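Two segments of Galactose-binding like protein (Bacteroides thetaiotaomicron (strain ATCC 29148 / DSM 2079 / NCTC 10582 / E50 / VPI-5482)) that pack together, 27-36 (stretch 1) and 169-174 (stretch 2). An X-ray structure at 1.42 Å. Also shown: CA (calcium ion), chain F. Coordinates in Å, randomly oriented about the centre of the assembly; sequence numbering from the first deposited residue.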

ATOM      1  N   GLU A  27      -5.200  -3.719   2.375  1.00  6.11           N
ATOM      2  CA  GLU A  27      -6.250  -4.109   1.443  1.00  6.95           C
ATOM      3  C   GLU A  27      -7.109  -5.221   2.047  1.00  6.68           C
ATOM      4  O   GLU A  27      -8.195  -5.449   1.569  1.00  7.82           O
ATOM      5  CB  GLU A  27      -5.589  -4.634   0.158  1.00  7.71           C
ATOM      6  CG  GLU A  27      -4.931  -3.554  -0.739  1.00  7.49           C
ATOM      7  CD  GLU A  27      -3.572  -3.056  -0.351  1.00  7.44           C
ATOM      8  OE1 GLU A  27      -2.971  -3.459   0.692  1.00  9.10           O
ATOM      9  OE2 GLU A  27      -3.034  -2.269  -1.211  1.00  8.28           O
ATOM     10  N   TYR A  28      -6.606  -5.919   3.079  1.00  6.17           N
ATOM     11  CA  TYR A  28      -7.431  -6.971   3.658  1.00  5.85           C
ATOM     12  C   TYR A  28      -8.639  -6.454   4.440  1.00  6.43           C
ATOM     13  O   TYR A  28      -9.524  -7.295   4.765  1.00  7.32           O
ATOM     14  CB  TYR A  28      -6.539  -7.869   4.553  1.00  6.97           C
ATOM     15  CG  TYR A  28      -5.420  -8.613   3.849  1.00  6.26           C
ATOM     16  CD1 TYR A  28      -5.416  -8.828   2.465  1.00  8.10           C
ATOM     17  CD2 TYR A  28      -4.332  -9.073   4.575  1.00  7.37           C
ATOM     18  CE1 TYR A  28      -4.358  -9.496   1.876  1.00  8.91           C
ATOM     19  CE2 TYR A  28      -3.282  -9.801   4.012  1.00  8.80           C
ATOM     20  CZ  TYR A  28      -3.347 -10.054   2.667  1.00  8.22           C
ATOM     21  OH  TYR A  28      -2.273 -10.658   2.071  1.00 11.32           O
ATOM     22  N   VAL A  29      -8.665  -5.132   4.767  1.00  6.69           N
ATOM     23  CA  VAL A  29      -9.832  -4.617   5.496  1.00  5.92           C
ATOM     24  C   VAL A  29     -10.880  -4.070   4.530  1.00  5.41           C
ATOM     25  O   VAL A  29     -11.890  -3.580   4.978  1.00  5.80           O
ATOM     26  CB  VAL A  29      -9.484  -3.621   6.607  1.00  5.22           C
ATOM     27  CG1 VAL A  29      -8.497  -4.246   7.592  1.00  7.18           C
ATOM     28  CG2 VAL A  29      -9.037  -2.246   6.098  1.00  6.56           C
ATOM     29  N   TRP A  30     -10.708  -4.231   3.185  1.00  5.98           N
ATOM     30  CA  TRP A  30     -11.788  -3.984   2.233  1.00  4.64           C
ATOM     31  C   TRP A  30     -11.897  -5.109   1.195  1.00  6.13           C
ATOM     32  O   TRP A  30     -12.303  -4.844   0.092  1.00  7.36           O
ATOM     33  CB  TRP A  30     -11.702  -2.559   1.645  1.00  6.84           C
ATOM     34  CG  TRP A  30     -10.418  -2.293   0.916  1.00  5.75           C
ATOM     35  CD1 TRP A  30     -10.070  -2.735  -0.323  1.00  7.17           C
ATOM     36  CD2 TRP A  30      -9.404  -1.352   1.340  1.00  5.18           C
ATOM     37  NE1 TRP A  30      -8.838  -2.191  -0.694  1.00  7.43           N
ATOM     38  CE2 TRP A  30      -8.410  -1.305   0.294  1.00  6.05           C
ATOM     39  CE3 TRP A  30      -9.224  -0.534   2.485  1.00  6.02           C
ATOM     40  CZ2 TRP A  30      -7.288  -0.501   0.345  1.00  7.02           C
ATOM     41  CZ3 TRP A  30      -8.115   0.286   2.504  1.00  6.27           C
ATOM     42  CH2 TRP A  30      -7.196   0.322   1.456  1.00  5.84           C
ATOM     43  N   ASN A  31     -11.590  -6.337   1.634  1.00  6.25           N
ATOM     44  CA  ASN A  31     -11.719  -7.488   0.763  1.00  6.92           C
ATOM     45  C   ASN A  31     -13.095  -8.131   0.814  1.00  7.56           C
ATOM     46  O   ASN A  31     -13.255  -9.142   0.160  1.00 10.88           O
ATOM     47  CB  ASN A  31     -10.518  -8.434   0.978  1.00  6.06           C
ATOM     48  CG  ASN A  31     -10.591  -9.157   2.324  1.00  6.97           C
ATOM     49  OD1 ASN A  31     -11.516  -8.912   3.116  1.00  7.99           O
ATOM     50  ND2 ASN A  31      -9.545  -9.917   2.652  1.00  8.54           N
ATOM     51  N   GLY A  32     -14.065  -7.577   1.552  1.00  8.22           N
ATOM     52  CA  GLY A  32     -15.435  -8.126   1.633  1.00  9.82           C
ATOM     53  C   GLY A  32     -15.537  -9.317   2.582  1.00 10.22           C
ATOM     54  O   GLY A  32     -16.610  -9.969   2.559  1.00 16.11           O
ATOM     55  N   ARG A  33     -14.404  -9.658   3.250  1.00  8.23           N
ATOM     56  CA  ARG A  33     -14.464 -10.819   4.133  1.00  8.73           C
ATOM     57  C   ARG A  33     -14.265 -10.346   5.565  1.00  9.23           C
ATOM     58  O   ARG A  33     -13.388  -9.545   5.897  1.00  8.47           O
ATOM     59  CB  ARG A  33     -13.388 -11.882   3.786  1.00 10.05           C
ATOM     60  CG  ARG A  33     -13.644 -12.462   2.413  1.00 11.81           C
ATOM     61  CD  ARG A  33     -12.734 -13.665   2.187  1.00 18.93           C
ATOM     62  NE  ARG A  33     -11.475 -12.945   1.674  1.00 13.15           N
ATOM     63  CZ  ARG A  33     -11.132 -12.637   0.370  1.00 15.35           C
ATOM     64  NH1 ARG A  33     -12.024 -12.641  -0.613  1.00 17.85           N
ATOM     65  NH2 ARG A  33      -9.881 -12.219   0.112  1.00 16.56           N
ATOM     66  N   ILE A  34     -15.127 -10.866   6.466  1.00  7.94           N
ATOM     67  CA  ILE A  34     -15.028 -10.567   7.875  1.00  8.26           C
ATOM     68  C   ILE A  34     -14.446 -11.842   8.495  1.00  9.10           C
ATOM     69  O   ILE A  34     -15.126 -12.889   8.560  1.00 11.38           O
ATOM     70  CB  ILE A  34     -16.414 -10.201   8.479  1.00  9.58           C
ATOM     71  CG1 ILE A  34     -16.908  -8.865   7.899  1.00 14.28           C
ATOM     72  CG2 ILE A  34     -16.360 -10.143  10.002  1.00 12.64           C
ATOM     73  CD1 ILE A  34     -18.415  -8.729   8.031  1.00 13.26           C
ATOM     74  N   SER A  35     -13.152 -11.798   8.827  1.00  8.00           N
ATOM     75  CA  SER A  35     -12.332 -13.004   9.016  1.00  9.85           C
ATOM     76  C   SER A  35     -11.879 -13.181  10.455  1.00  9.60           C
ATOM     77  O   SER A  35     -11.951 -12.229  11.273  1.00  9.54           O
ATOM     78  CB  SER A  35     -11.103 -13.015   8.104  1.00  8.92           C
ATOM     79  OG  SER A  35     -11.468 -12.727   6.786  1.00 10.22           O
ATOM     80  N   LYS A  36     -11.403 -14.388  10.788  1.00 11.40           N
ATOM     81  CA  LYS A  36     -10.751 -14.648  12.063  1.00 11.12           C
ATOM     82  C   LYS A  36      -9.339 -15.180  11.804  1.00 10.97           C
ATOM     83  O   LYS A  36      -9.056 -15.654  10.697  1.00 11.40           O
ATOM     84  CB  LYS A  36     -11.557 -15.659  12.879  1.00 12.67           C
ATOM     85  CG  LYS A  36     -11.611 -17.016  12.207  1.00 14.86           C
ATOM     86  CD  LYS A  36     -12.578 -17.985  12.917  1.00 19.97           C
ATOM     87  CE  LYS A  36     -12.531 -19.382  12.333  1.00 19.32           C
ATOM     88  NZ  LYS A  36     -13.121 -19.489  10.992  1.00 25.09           N
ATOM     89  N   CYS A 169      -5.615  -3.464  15.293  1.00  7.03           N
ATOM     90  CA  CYS A 169      -5.801  -4.528  14.311  1.00  7.01           C
ATOM     91  C   CYS A 169      -7.331  -4.714  14.149  1.00  6.92           C
ATOM     92  O   CYS A 169      -8.093  -4.578  15.107  1.00  7.26           O
ATOM     93  CB  CYS A 169      -5.133  -5.830  14.775  1.00  9.18           C
ATOM     94  SG  CYS A 169      -5.732  -6.557  16.321  1.00  9.49           S
ATOM     95  N   PHE A 170      -7.759  -5.123  12.962  1.00  6.41           N
ATOM     96  CA  PHE A 170      -9.157  -5.416  12.691  1.00  7.09           C
ATOM     97  C   PHE A 170      -9.257  -6.107  11.327  1.00  5.92           C
ATOM     98  O   PHE A 170      -8.229  -6.155  10.594  1.00  6.75           O
ATOM     99  CB  PHE A 170     -10.107  -4.214  12.788  1.00  7.76           C
ATOM    100  CG  PHE A 170      -9.899  -3.172  11.740  1.00  5.52           C
ATOM    101  CD1 PHE A 170      -8.825  -2.255  11.859  1.00  7.23           C
ATOM    102  CD2 PHE A 170     -10.752  -3.045  10.665  1.00  6.95           C
ATOM    103  CE1 PHE A 170      -8.639  -1.236  10.918  1.00  7.32           C
ATOM    104  CE2 PHE A 170     -10.553  -2.021   9.707  1.00  6.46           C
ATOM    105  CZ  PHE A 170      -9.481  -1.157   9.843  1.00  7.71           C
ATOM    106  N   THR A 171     -10.456  -6.654  10.978  1.00  6.69           N
ATOM    107  CA  THR A 171     -10.578  -7.485   9.790  1.00  5.92           C
ATOM    108  C   THR A 171     -11.270  -6.780   8.610  1.00  6.05           C
ATOM    109  O   THR A 171     -10.965  -7.186   7.441  1.00  6.95           O
ATOM    110  CB  THR A 171     -11.265  -8.828  10.077  1.00  7.00           C
ATOM    111  OG1 THR A 171     -11.307  -9.601   8.871  1.00  8.27           O
ATOM    112  CG2 THR A 171     -12.706  -8.695  10.562  1.00  8.19           C
ATOM    113  N   GLU A 172     -12.221  -5.851   8.806  1.00  6.09           N
ATOM    114  CA  GLU A 172     -12.977  -5.318   7.673  1.00  6.13           C
ATOM    115  C   GLU A 172     -13.604  -4.000   8.099  1.00  5.36           C
ATOM    116  O   GLU A 172     -13.987  -3.847   9.279  1.00  6.49           O
ATOM    117  CB  GLU A 172     -14.108  -6.283   7.226  1.00  7.31           C
ATOM    118  CG  GLU A 172     -14.785  -5.939   5.901  1.00  6.79           C
ATOM    119  CD  GLU A 172     -13.892  -6.050   4.660  1.00  6.64           C
ATOM    120  OE1 GLU A 172     -12.780  -6.604   4.742  1.00  7.45           O
ATOM    121  OE2 GLU A 172     -14.364  -5.661   3.589  1.00  6.51           O
ATOM    122  N   LEU A 173     -13.757  -3.081   7.137  1.00  5.86           N
ATOM    123  CA  LEU A 173     -14.614  -1.920   7.333  1.00  6.51           C
ATOM    124  C   LEU A 173     -15.509  -1.795   6.119  1.00  5.38           C
ATOM    125  O   LEU A 173     -15.230  -2.407   5.071  1.00  6.07           O
ATOM    126  CB  LEU A 173     -13.806  -0.649   7.668  1.00  6.44           C
ATOM    127  CG  LEU A 173     -12.582  -0.341   6.815  1.00  6.89           C
ATOM    128  CD1 LEU A 173     -13.032   0.036   5.411  1.00  8.99           C
ATOM    129  CD2 LEU A 173     -11.794   0.782   7.487  1.00  7.68           C
ATOM    130  N   THR A 174     -16.606  -1.021   6.252  1.00  6.84           N
ATOM    131  CA  THR A 174     -17.493  -0.790   5.126  1.00  5.66           C
ATOM    132  C   THR A 174     -17.961   0.661   5.214  1.00  6.26           C
ATOM    133  O   THR A 174     -18.283   1.144   6.306  1.00  7.07           O
ATOM    134  CB  THR A 174     -18.714  -1.726   5.177  1.00  6.66           C
ATOM    135  OG1 THR A 174     -18.187  -3.075   5.158  1.00  7.15           O
ATOM    136  CG2 THR A 174     -19.631  -1.565   3.983  1.00  7.22           C
TER
HETATM  137 CA    CA F 404     -11.422  -8.312   5.489  1.00  8.73          CA
HETATM  138  O   HOH W   1     -10.421 -10.403   5.873  1.00  9.40           O

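Val 29, Glu 172 and Thr 171 cover most of the surface in this contact, which buries 471 Å² in all and includes a shared calcium ion. The backbones come closest where Val 29 faces Glu 172, with 3.9 Å between the CA atoms of the two residues. Val 29, in a 3-10 segment, uses both backbone and side chain. Its carbonyl accepts a hydrogen bond from the strand backbone, Leu 173 N to Val 29 O at 2.9 Å and 161°, and also receives a CA-H...O contact from Glu 172 CA, 3.4 Å from Val 29 O. In the other direction, Val 29 CA points its hydrogen almost straight at Thr 171 O, 3.4 Å away. The valine side chain is buried against apolar neighbours: Val 29 CG1 sits over one face of the Phe 170 ring, 4.0 Å from its centroid, and Val 29 CG2 lies 4.1 Å from Leu 173 CG.

Glu 172 starts with its CA-to-CB bond directed away from stretch 1, but with chi1 t and chi2 p its carboxylate comes back to the loop. The two oxygens meet different surroundings. Glu 172 OE1 binds calcium at 2.3 Å and takes a weak hydrogen bond from Asn 31 N at 3.3 Å; Glu 172 OE2 accepts a shorter one from Gly 32 N at 2.8 Å. Gly 32 has a phi of 79°, a positive value that by itself favours glycine.

Thr 171 contributes at two points. Thr 171 O binds calcium at 2.3 Å, while its hydroxyl oxygen, Thr 171 OG1, accepts a hydrogen bond from Ser 35 N at 2.9 Å and 156°, which links the loop at Ser 35 to Thr 171. Ile 34 CG2 adds a looser apolar approach to Thr 171 CG2, 4.0 Å apart.

The calcium joins the two stretches. Stretch 1 supplies Tyr 28 O at 2.3 Å, Asn 31 OD1 at 2.5 Å and Arg 33 O at 2.4 Å from the ion; besides the two ligands from stretch 2, water 1 binds the ion as well, its oxygen 2.4 Å from the calcium. Oxygens that would otherwise repel are drawn together around the cation: Tyr 28 O lies 3.0 Å from Thr 171 O, and Asn 31 OD1 lies 3.1 Å from Glu 172 OE1. Asn 31 OD1 also accepts a hydrogen bond from Arg 33 N at 3.0 Å, and water 1 donates to Ser 35 OG at 2.7 Å.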